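Local coordinates for antiterminator Q protein (Enterobacteria phage SfI, PDB 6JNY) that probably acts as a transcription antitermination factor on RNA polymerase, letting the enzyme read through terminators during phage gene expression, at residues Cys126-Glu129 with Val130-Leu134; Gly91-Lys94 with His95-Ala98. All blocks are in the same frame, centred on the assembly; numbering follows the deposited sequence.

Both contacts are short-range and lie in series along the chain, 91-98 before 126-134, with centres about 10 Å apart. Contact 2 starts helix 94-103, whereas contact 1 is an i to i+4 pairing near the beginning of the long helix 123-155. The two helices pack against each other through residues of both contacts: CG of Arg127 rests on CB of Ala98 at 3.6 Å, CD1 of Leu134 lies 3.9 Å from CG of Lys94, and OD1 of Asp131 approaches CD of Lys94 at 3.3 Å. The start of helix 94-103 is thereby set against the first turns of helix 123-155.

Contact 1. Residues Cys126-Glu129 with Val130-Leu134; sequences CRRE and VDEIL
With CG of Arg128 anti to its main-chain N (chi1 -180°) and the chain turned at chi3 (48°), the guanidinium swings round toward Glu132, whose own CG stands beside the backbone N and sends the carboxylate back along the helix. The result is an i to i+4 salt bridge on the surface of an alpha-helix, here in an early part of helix 123-155. NH1 of Arg128 donates to OE2 of Glu132 at 2.9 Å. The acceptor lies at the edge of the guanidinium and in its plane, while the donor reaches OE2 on the syn side, somewhat out of the carboxylate plane; the two flat groups are turned 52° against each other. OE2 also comes within 3.3 Å of CG of Arg128, so the carboxylate lies alongside the arginine stem as well as meeting its end.

Beneath this pair run the successive main-chain bonds of the helix, from Val130 N to Cys126 O, Asp131 N to Arg127 O, Glu132 N to Arg128 O and Ile133 N to Glu129 O.

Glu129 takes another course: its chain is extended beyond CG, and OE1 forms a salt bridge with Arg108 and a hydrogen bond with the hydroxyl of Tyr101, tying this helix to helix 94-103 and strand 108-112. These partners should favour its charged form. Cys126 also touches Tyr101, and Ile133 packs on Ala80 and Ile83 of helix 78-90. Within the helix, the branches of Val130 and Ile133 lie against the carbonyl oxygens of the preceding turn: CG2 of Val130 comes to 3.4 Å from Cys126 O, and CG1 of Ile133 sits 3.2 Å from Glu129 O.

Contact 2. Residues Gly91-Lys94 with His95-Ala98; sequences GSSK and HAIA
Ser93 and Ala96 meet at the start of helix 94-103; Ser93 is the N-cap of this helix, its hydroxyl turned in to cap the first turn. Ser93 OG stands between its own backbone N and carbonyl carbon (chi1 72°), and from there it accepts a hydrogen bond from Ala96 N at 2.9 Å, with an N-H...O angle of 155°. The same oxygen lies 3.4 Å from CB of Ala96, so the alanine methyl sits close beside the cap. The Ser93 carbonyl takes the next amide, Ile97 N, at 3.0 Å, and Lys94 O receives Ala98 N.

Ile97 leans back along the helix toward the loop. Its CG1 passes 3.3 Å from Ser93 O and reaches CB of Ser92 at 3.9 Å, an aliphatic contact just ahead of the cap. Ser92 OG, in contrast, is hydrogen-bonded to ND1 of His90, at the end of the preceding helix.

The loop 91-93 joins the two helices; Gly91, with positive phi, is the first residue to leave helix 78-90. Ile97 packs on Ile83, Ser86 and Tyr87 of that helix, while the extended Lys94 touches Tyr87 and also reaches helix 123-155.

Contact 1. Residues Cys126-Glu129 with Val130-Leu134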
loop_
_atom_site.group_PDB
_atom_site.type_symbol
_atom_site.label_atom_id
_atom_site.label_comp_id
_atom_site.label_asym_id
_atom_site.label_seq_id
_atom_site.Cartn_x
_atom_site.Cartn_y
_atom_site.Cartn_z
ATOM N N CYS A 126 -7.811 3.308 -14.752
ATOM C CA CYS A 126 -7.759 3.294 -13.295
ATOM C C CYS A 126 -7.270 1.949 -12.770
ATOM O O CYS A 126 -6.511 1.899 -11.796
ATOM C CB CYS A 126 -9.128 3.646 -12.725
ATOM S SG CYS A 126 -9.591 5.373 -13.047
ATOM N N ARG A 127 -7.673 0.848 -13.413
ATOM C CA ARG A 127 -7.169 -0.460 -13.000
ATOM C C ARG A 127 -5.659 -0.555 -13.173
ATOM O O ARG A 127 -4.957 -1.073 -12.292
ATOM C CB ARG A 127 -7.845 -1.563 -13.809
ATOM C CG ARG A 127 -9.255 -1.827 -13.391
ATOM C CD ARG A 127 -9.936 -2.718 -14.402
ATOM N NE ARG A 127 -11.266 -3.067 -13.940
ATOM C CZ ARG A 127 -12.192 -3.654 -14.688
ATOM N NH1 ARG A 127 -11.931 -3.961 -15.950
ATOM N NH2 ARG A 127 -13.377 -3.929 -14.164
ATOM N N ARG A 128 -5.141 -0.069 -14.303
ATOM C CA ARG A 128 -3.700 -0.093 -14.526
ATOM C C ARG A 128 -2.973 0.761 -13.495
ATOM O O ARG A 128 -1.935 0.350 -12.958
ATOM C CB ARG A 128 -3.378 0.381 -15.945
ATOM C CG ARG A 128 -1.890 0.367 -16.241
ATOM C CD ARG A 128 -1.551 0.848 -17.646
ATOM N NE ARG A 128 -2.215 2.098 -18.008
ATOM C CZ ARG A 128 -1.802 3.307 -17.636
ATOM N NH1 ARG A 128 -0.721 3.443 -16.876
ATOM N NH2 ARG A 128 -2.472 4.386 -18.026
ATOM N N GLU A 129 -3.510 1.945 -13.191
ATOM C CA GLU A 129 -2.860 2.825 -12.224
ATOM C C GLU A 129 -2.847 2.218 -10.828
ATOM O O GLU A 129 -1.853 2.353 -10.108
ATOM C CB GLU A 129 -3.510 4.206 -12.238
ATOM C CG GLU A 129 -3.119 4.994 -13.488
ATOM C CD GLU A 129 -3.840 6.312 -13.626
ATOM O OE1 GLU A 129 -4.633 6.668 -12.732
ATOM O OE2 GLU A 129 -3.604 7.003 -14.645
ATOM N N VAL A 130 -3.929 1.550 -10.416
ATOM C CA VAL A 130 -3.918 0.923 -9.095
ATOM C C VAL A 130 -2.848 -0.160 -9.026
ATOM O O VAL A 130 -2.098 -0.255 -8.044
ATOM C CB VAL A 130 -5.312 0.384 -8.731
ATOM C CG1 VAL A 130 -5.215 -0.584 -7.543
ATOM C CG2 VAL A 130 -6.243 1.543 -8.422
ATOM N N ASP A 131 -2.761 -0.988 -10.064
ATOM C CA ASP A 131 -1.732 -2.016 -10.122
ATOM C C ASP A 131 -0.343 -1.398 -10.062
ATOM O O ASP A 131 0.538 -1.896 -9.345
ATOM C CB ASP A 131 -1.907 -2.824 -11.410
ATOM C CG ASP A 131 -2.847 -3.997 -11.234
ATOM O OD1 ASP A 131 -3.915 -3.814 -10.605
ATOM O OD2 ASP A 131 -2.516 -5.102 -11.720
ATOM N N GLU A 132 -0.135 -0.295 -10.787
ATOM C CA GLU A 132 1.177 0.346 -10.809
ATOM C C GLU A 132 1.509 0.960 -9.457
ATOM O O GLU A 132 2.663 0.916 -9.009
ATOM C CB GLU A 132 1.218 1.420 -11.896
ATOM C CG GLU A 132 1.366 0.882 -13.301
ATOM C CD GLU A 132 1.108 1.944 -14.353
ATOM O OE1 GLU A 132 0.923 3.127 -13.979
ATOM O OE2 GLU A 132 1.103 1.602 -15.555
ATOM N N ILE A 133 0.519 1.560 -8.802
ATOM C CA ILE A 133 0.747 2.155 -7.489
ATOM C C ILE A 133 1.123 1.084 -6.470
ATOM O O ILE A 133 2.065 1.257 -5.683
ATOM C CB ILE A 133 -0.481 2.982 -7.062
ATOM C CG1 ILE A 133 -0.587 4.254 -7.914
ATOM C CG2 ILE A 133 -0.440 3.307 -5.567
ATOM C CD1 ILE A 133 -1.961 4.901 -7.841
ATOM N N LEU A 134 0.415 -0.046 -6.472
ATOM C CA LEU A 134 0.769 -1.120 -5.551
ATOM C C LEU A 134 2.171 -1.645 -5.838
ATOM O O LEU A 134 2.978 -1.831 -4.915
ATOM C CB LEU A 134 -0.275 -2.242 -5.605
ATOM C CG LEU A 134 -1.583 -1.929 -4.889
ATOM C CD1 LEU A 134 -2.659 -2.939 -5.322
ATOM C CD2 LEU A 134 -1.385 -1.968 -3.390
#

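Contact 2. Residues Gly91-Lys94 with His95-Ala98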
loop_
_atom_site.group_PDB
_atom_site.type_symbol
_atom_site.label_atom_id
_atom_site.label_comp_id
_atom_site.label_asym_id
_atom_site.label_seq_id
_atom_site.Cartn_x
_atom_site.Cartn_y
_atom_site.Cartn_z
ATOM N N GLY A 91 -8.250 -5.802 2.844
ATOM C CA GLY A 91 -8.403 -6.998 2.042
ATOM C C GLY A 91 -9.246 -6.817 0.803
ATOM O O GLY A 91 -9.829 -7.790 0.309
ATOM N N SER A 92 -9.338 -5.596 0.288
ATOM C CA SER A 92 -10.084 -5.336 -0.933
ATOM C C SER A 92 -9.287 -5.792 -2.149
ATOM O O SER A 92 -8.059 -5.674 -2.190
ATOM C CB SER A 92 -10.359 -3.838 -1.066
ATOM O OG SER A 92 -11.065 -3.325 0.048
ATOM N N SER A 93 -9.996 -6.281 -3.165
ATOM C CA SER A 93 -9.348 -6.681 -4.399
ATOM C C SER A 93 -8.887 -5.451 -5.178
ATOM O O SER A 93 -9.361 -4.332 -4.964
ATOM C CB SER A 93 -10.331 -7.464 -5.273
ATOM O OG SER A 93 -11.302 -6.576 -5.809
ATOM N N LYS A 94 -7.944 -5.674 -6.091
ATOM C CA LYS A 94 -7.486 -4.580 -6.941
ATOM C C LYS A 94 -8.631 -4.022 -7.764
ATOM O O LYS A 94 -8.724 -2.806 -7.969
ATOM C CB LYS A 94 -6.359 -5.050 -7.851
ATOM C CG LYS A 94 -5.080 -5.368 -7.103
ATOM C CD LYS A 94 -4.016 -5.898 -8.029
ATOM C CE LYS A 94 -2.862 -6.469 -7.229
ATOM N NZ LYS A 94 -1.864 -7.116 -8.113
ATOM N N HIS A 95 -9.537 -4.894 -8.214
ATOM C CA HIS A 95 -10.675 -4.421 -8.992
ATOM C C HIS A 95 -11.596 -3.551 -8.147
ATOM O O HIS A 95 -12.130 -2.547 -8.633
ATOM C CB HIS A 95 -11.449 -5.612 -9.559
ATOM C CG HIS A 95 -10.888 -6.162 -10.835
ATOM N ND1 HIS A 95 -10.138 -5.408 -11.712
ATOM C CD2 HIS A 95 -10.994 -7.391 -11.395
ATOM C CE1 HIS A 95 -9.803 -6.151 -12.754
ATOM N NE2 HIS A 95 -10.309 -7.358 -12.585
ATOM N N ALA A 96 -11.802 -3.917 -6.874
ATOM C CA ALA A 96 -12.664 -3.121 -6.010
ATOM C C ALA A 96 -12.049 -1.762 -5.715
ATOM O O ALA A 96 -12.751 -0.745 -5.688
ATOM C CB ALA A 96 -12.978 -3.884 -4.723
ATOM N N ILE A 97 -10.730 -1.720 -5.499
ATOM C CA ILE A 97 -10.059 -0.441 -5.289
ATOM C C ILE A 97 -10.147 0.421 -6.542
ATOM O O ILE A 97 -10.424 1.625 -6.466
ATOM C CB ILE A 97 -8.597 -0.686 -4.886
ATOM C CG1 ILE A 97 -8.528 -1.461 -3.569
ATOM C CG2 ILE A 97 -7.831 0.636 -4.824
ATOM C CD1 ILE A 97 -7.127 -2.019 -3.297
ATOM N N ALA A 98 -9.945 -0.187 -7.710
ATOM C CA ALA A 98 -9.995 0.576 -8.952
ATOM C C ALA A 98 -11.396 1.099 -9.239
ATOM O O ALA A 98 -11.542 2.202 -9.777
ATOM C CB ALA A 98 -9.486 -0.268 -10.114
#